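Local coordinates for hypothetical protein (Porphyromonas gingivalis W83, PDB 2P3P) that is of unknown function, belongs to the DUF3256 family and probably binds a metal ion, with predicted attachment to the membrane, at residues P20-R32 with S50-L62. Sequence-based numbering, arbitrary orientation. Where two conformers were deposited one is given.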
loop_
_atom_site.group_PDB
_atom_site.type_symbol
_atom_site.label_atom_id
_atom_site.label_comp_id
_atom_site.label_asym_id
_atom_site.label_seq_id
_atom_site.Cartn_x
_atom_site.Cartn_y
_atom_site.Cartn_z
ATOM N N PRO A 20 -8.654 -12.632 11.595
ATOM C CA PRO A 20 -8.372 -14.061 11.533
ATOM C C PRO A 20 -6.922 -14.276 11.055
ATOM O O PRO A 20 -6.424 -13.579 10.140
ATOM C CB PRO A 20 -9.352 -14.584 10.465
ATOM C CG PRO A 20 -10.490 -13.565 10.402
ATOM C CD PRO A 20 -9.763 -12.224 10.700
ATOM N N GLU A 21 -6.253 -15.243 11.662
ATOM C CA GLU A 21 -4.906 -15.617 11.213
ATOM C C GLU A 21 -4.856 -15.904 9.695
ATOM O O GLU A 21 -3.878 -15.546 9.018
ATOM C CB GLU A 21 -4.415 -16.842 11.993
ATOM C CG GLU A 21 -2.990 -17.227 11.675
ATOM C CD GLU A 21 -2.449 -18.345 12.569
ATOM O OE1 GLU A 21 -2.831 -18.448 13.750
ATOM O OE2 GLU A 21 -1.610 -19.111 12.076
ATOM N N SER A 22 -5.877 -16.592 9.179
ATOM C CA SER A 22 -5.917 -16.966 7.752
ATOM C C SER A 22 -5.947 -15.763 6.854
ATOM O O SER A 22 -5.400 -15.813 5.788
ATOM C CB SER A 22 -7.079 -17.909 7.450
ATOM O OG SER A 22 -6.939 -18.566 6.178
ATOM N N VAL A 23 -6.536 -14.641 7.312
ATOM C CA VAL A 23 -6.570 -13.402 6.505
ATOM C C VAL A 23 -5.167 -12.803 6.315
ATOM O O VAL A 23 -4.852 -12.261 5.240
ATOM C CB VAL A 23 -7.572 -12.357 7.131
ATOM C CG1 VAL A 23 -7.334 -10.928 6.616
ATOM C CG2 VAL A 23 -8.990 -12.777 6.866
ATOM N N LEU A 24 -4.321 -12.916 7.327
ATOM C CA LEU A 24 -2.912 -12.491 7.231
ATOM C C LEU A 24 -1.986 -13.283 8.174
ATOM O O LEU A 24 -1.630 -12.815 9.268
ATOM C CB LEU A 24 -2.843 -10.982 7.493
ATOM C CG LEU A 24 -1.552 -10.238 7.176
ATOM C CD1 LEU A 24 -1.394 -10.073 5.702
ATOM C CD2 LEU A 24 -1.564 -8.859 7.892
ATOM N N PRO A 25 -1.565 -14.490 7.742
ATOM C CA PRO A 25 -0.767 -15.444 8.506
ATOM C C PRO A 25 0.733 -15.191 8.512
ATOM O O PRO A 25 1.541 -16.087 8.190
ATOM C CB PRO A 25 -1.107 -16.763 7.831
ATOM C CG PRO A 25 -1.289 -16.417 6.421
ATOM C CD PRO A 25 -1.935 -15.049 6.427
ATOM N N ILE A 26 1.073 -13.937 8.833
ATOM C CA ILE A 26 2.435 -13.467 8.994
ATOM C C ILE A 26 3.012 -13.904 10.326
ATOM O O ILE A 26 4.208 -14.232 10.432
ATOM C CB ILE A 26 2.464 -11.903 8.865
ATOM C CG1 ILE A 26 1.950 -11.511 7.487
ATOM C CG2 ILE A 26 3.862 -11.332 9.145
ATOM C CD1 ILE A 26 2.489 -12.326 6.415
ATOM N N VAL A 27 2.154 -13.858 11.337
ATOM C CA VAL A 27 2.429 -14.387 12.668
ATOM C C VAL A 27 1.213 -15.199 13.059
ATOM O O VAL A 27 0.127 -15.040 12.463
ATOM C CB VAL A 27 2.679 -13.272 13.757
ATOM C CG1 VAL A 27 3.987 -12.485 13.513
ATOM C CG2 VAL A 27 1.476 -12.311 13.908
ATOM N N THR A 28 1.343 -16.038 14.070
ATOM C CA THR A 28 0.176 -16.811 14.540
ATOM C C THR A 28 -0.759 -15.907 15.313
ATOM O O THR A 28 -0.371 -14.809 15.721
ATOM C CB THR A 28 0.584 -17.998 15.450
ATOM O OG1 THR A 28 1.280 -17.483 16.582
ATOM C CG2 THR A 28 1.471 -18.997 14.713
HETATM N N MSE A 29 -1.975 -16.389 15.581
HETATM C CA MSE A 29 -2.954 -15.601 16.346
HETATM C C MSE A 29 -2.388 -15.310 17.745
HETATM O O MSE A 29 -2.462 -14.189 18.260
HETATM C CB MSE A 29 -4.280 -16.366 16.450
HETATM C CG MSE A 29 -5.318 -15.716 17.340
HETATM SE SE MSE A 29 -5.883 -14.004 16.567
HETATM C CE MSE A 29 -7.435 -14.582 15.583
ATOM N N GLU A 30 -1.803 -16.338 18.327
ATOM C CA GLU A 30 -1.206 -16.252 19.647
ATOM C C GLU A 30 0.005 -15.309 19.706
ATOM O O GLU A 30 0.105 -14.532 20.630
ATOM C CB GLU A 30 -0.864 -17.662 20.158
ATOM C CG GLU A 30 -2.077 -18.590 20.186
ATOM C CD GLU A 30 -2.117 -19.586 19.021
ATOM O OE1 GLU A 30 -1.879 -19.180 17.842
ATOM O OE2 GLU A 30 -2.392 -20.774 19.314
ATOM N N GLU A 31 0.911 -15.372 18.733
ATOM C CA GLU A 31 1.974 -14.384 18.626
ATOM C C GLU A 31 1.418 -12.944 18.532
ATOM O O GLU A 31 1.904 -12.022 19.185
ATOM C CB GLU A 31 2.873 -14.687 17.408
ATOM C CG GLU A 31 3.774 -15.913 17.619
ATOM C CD GLU A 31 4.483 -16.325 16.365
ATOM O OE1 GLU A 31 3.987 -16.022 15.264
ATOM O OE2 GLU A 31 5.559 -16.914 16.476
ATOM N N ARG A 32 0.428 -12.746 17.667
ATOM C CA ARG A 32 -0.211 -11.443 17.523
ATOM C C ARG A 32 -0.853 -10.928 18.813
ATOM O O ARG A 32 -0.621 -9.777 19.230
ATOM C CB ARG A 32 -1.264 -11.489 16.422
ATOM C CG ARG A 32 -1.960 -10.158 16.183
ATOM C CD ARG A 32 -2.429 -9.919 14.743
ATOM N NE ARG A 32 -2.897 -11.133 14.069
ATOM C CZ ARG A 32 -4.125 -11.636 14.118
ATOM N NH1 ARG A 32 -5.091 -11.056 14.839
ATOM N NH2 ARG A 32 -4.377 -12.764 13.449
ATOM N N SER A 50 9.450 -6.429 17.285
ATOM C CA SER A 50 9.953 -7.360 16.286
ATOM C C SER A 50 9.878 -8.776 16.860
ATOM O O SER A 50 9.978 -8.973 18.065
ATOM C CB SER A 50 11.369 -6.976 15.831
ATOM O OG SER A 50 12.310 -7.123 16.861
ATOM N N LEU A 51 9.642 -9.741 15.985
ATOM C CA LEU A 51 9.406 -11.123 16.380
ATOM C C LEU A 51 9.973 -12.033 15.313
ATOM O O LEU A 51 9.958 -11.701 14.122
ATOM C CB LEU A 51 7.891 -11.368 16.529
ATOM C CG LEU A 51 7.279 -12.704 16.952
ATOM C CD1 LEU A 51 7.470 -13.026 18.462
ATOM C CD2 LEU A 51 5.818 -12.620 16.616
ATOM N N GLU A 52 10.525 -13.166 15.741
ATOM C CA GLU A 52 10.879 -14.243 14.823
ATOM C C GLU A 52 9.710 -15.200 14.915
ATOM O O GLU A 52 9.525 -15.870 15.930
ATOM C CB GLU A 52 12.192 -14.925 15.217
ATOM C CG GLU A 52 13.427 -14.022 15.097
ATOM C CD GLU A 52 14.705 -14.699 15.573
ATOM O OE1 GLU A 52 15.319 -14.190 16.534
ATOM O OE2 GLU A 52 15.102 -15.737 14.994
ATOM N N SER A 53 8.890 -15.232 13.877
ATOM C CA SER A 53 7.656 -16.005 13.939
ATOM C C SER A 53 7.909 -17.518 13.863
ATOM O O SER A 53 8.746 -17.997 13.092
ATOM C CB SER A 53 6.649 -15.559 12.889
ATOM O OG SER A 53 5.514 -16.433 12.888
ATOM N N SER A 54 7.164 -18.261 14.676
ATOM C CA SER A 54 7.174 -19.718 14.612
ATOM C C SER A 54 6.813 -20.187 13.217
ATOM O O SER A 54 7.058 -21.336 12.868
ATOM C CB SER A 54 6.176 -20.308 15.601
ATOM O OG SER A 54 4.845 -19.927 15.276
ATOM N N LEU A 55 6.200 -19.304 12.430
ATOM C CA LEU A 55 5.770 -19.652 11.079
ATOM C C LEU A 55 6.938 -19.588 10.084
ATOM O O LEU A 55 6.853 -20.095 8.967
ATOM C CB LEU A 55 4.620 -18.724 10.638
ATOM C CG LEU A 55 3.309 -18.978 11.403
ATOM C CD1 LEU A 55 2.259 -17.941 11.127
ATOM C CD2 LEU A 55 2.741 -20.371 11.046
ATOM N N GLY A 56 8.032 -18.973 10.525
ATOM C CA GLY A 56 9.195 -18.722 9.710
ATOM C C GLY A 56 9.262 -17.210 9.586
ATOM O O GLY A 56 8.242 -16.515 9.540
ATOM N N GLY A 57 10.461 -16.675 9.562
ATOM C CA GLY A 57 10.598 -15.300 9.152
ATOM C C GLY A 57 10.416 -14.262 10.225
ATOM O O GLY A 57 9.597 -14.379 11.159
ATOM N N THR A 58 11.172 -13.199 10.040
ATOM C CA THR A 58 11.214 -12.129 10.973
ATOM C C THR A 58 10.168 -11.118 10.555
ATOM O O THR A 58 10.035 -10.817 9.371
ATOM C CB THR A 58 12.550 -11.452 10.916
ATOM O OG1 THR A 58 12.768 -10.956 9.583
ATOM C CG2 THR A 58 13.645 -12.413 11.286
ATOM N N VAL A 59 9.468 -10.573 11.534
ATOM C CA VAL A 59 8.435 -9.588 11.286
ATOM C C VAL A 59 8.683 -8.413 12.221
ATOM O O VAL A 59 8.927 -8.628 13.400
ATOM C CB VAL A 59 7.032 -10.225 11.539
ATOM C CG1 VAL A 59 5.921 -9.273 11.112
ATOM C CG2 VAL A 59 6.904 -11.573 10.803
ATOM N N THR A 60 8.684 -7.182 11.687
ATOM C CA THR A 60 8.686 -5.987 12.519
ATOM C C THR A 60 7.336 -5.288 12.448
ATOM O O THR A 60 6.703 -5.214 11.379
ATOM C CB THR A 60 9.792 -5.030 12.097
ATOM O OG1 THR A 60 9.524 -4.560 10.775
ATOM C CG2 THR A 60 11.130 -5.760 12.106
ATOM N N PHE A 61 6.922 -4.718 13.567
ATOM C CA PHE A 61 5.652 -4.027 13.667
ATOM C C PHE A 61 5.863 -2.591 14.119
ATOM O O PHE A 61 6.670 -2.349 15.018
ATOM C CB PHE A 61 4.763 -4.719 14.706
ATOM C CG PHE A 61 4.343 -6.115 14.350
ATOM C CD1 PHE A 61 3.167 -6.337 13.658
ATOM C CD2 PHE A 61 5.124 -7.195 14.685
ATOM C CE1 PHE A 61 2.777 -7.627 13.336
ATOM C CE2 PHE A 61 4.726 -8.479 14.363
ATOM C CZ PHE A 61 3.555 -8.670 13.671
ATOM N N LEU A 62 5.170 -1.656 13.464
ATOM C CA LEU A 62 4.902 -0.345 13.996
ATOM C C LEU A 62 3.413 -0.301 14.314
ATOM O O LEU A 62 2.601 -0.425 13.421
ATOM C CB LEU A 62 5.248 0.758 12.997
ATOM C CG LEU A 62 6.731 0.857 12.626
ATOM C CD1 LEU A 62 6.912 2.000 11.640
ATOM C CD2 LEU A 62 7.602 1.040 13.855
HETATM O O HOH W 1 6.231 -15.195 8.906
HETATM O O HOH W 2 2.723 -19.281 17.792
#
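Val-27 CG1 meets the edge of the Phe-61 ring, close to its plane, 3.8 Å from CZ. The carboxylate of Glu-31 is held through both oxygens. OE2 takes the backbone N-H of Ser-54 on its syn lone pair in a nearly straight bond (2.8 Å from N to OE2, 176°), and OE1 uses its own syn lone pair for Ser-53 OG, 2.9 Å away. On its anti side, 27° out of plane, OE1 also accepts from Thr-28 N. An extended chain beyond CG carries the carboxylate from the first turn of helix 29-39 to the hairpin.

Glu-31 N in turn donates to Thr-28 OG1, completing a capping box at the helix N-terminus. Thus one glutamate ties the start of this helix to the loop between antiparallel strands 47-52 and 58-64, at one edge of the seven-stranded sheet. In that loop, a type I turn spans Ser-53 to Gly-56.

Next to these polar bonds, Val-27 CG1 also reaches Leu-51 CD2 (3.6 Å), which packs against Glu-31 CB. With CG1 beside the backbone N (chi1 -60°), Ile-26 turns CG2 anti to that N and tight against Val-59 CG2 at 3.5 Å; its side chain also touches Thr-72 and Val-75. Leu-55 reaches across from the turn to 20-32, CD1 lying 3.5 Å from Val-27 C and CG 3.8 Å from Thr-28 CG2. Alongside, a water donates to Ile-26 O.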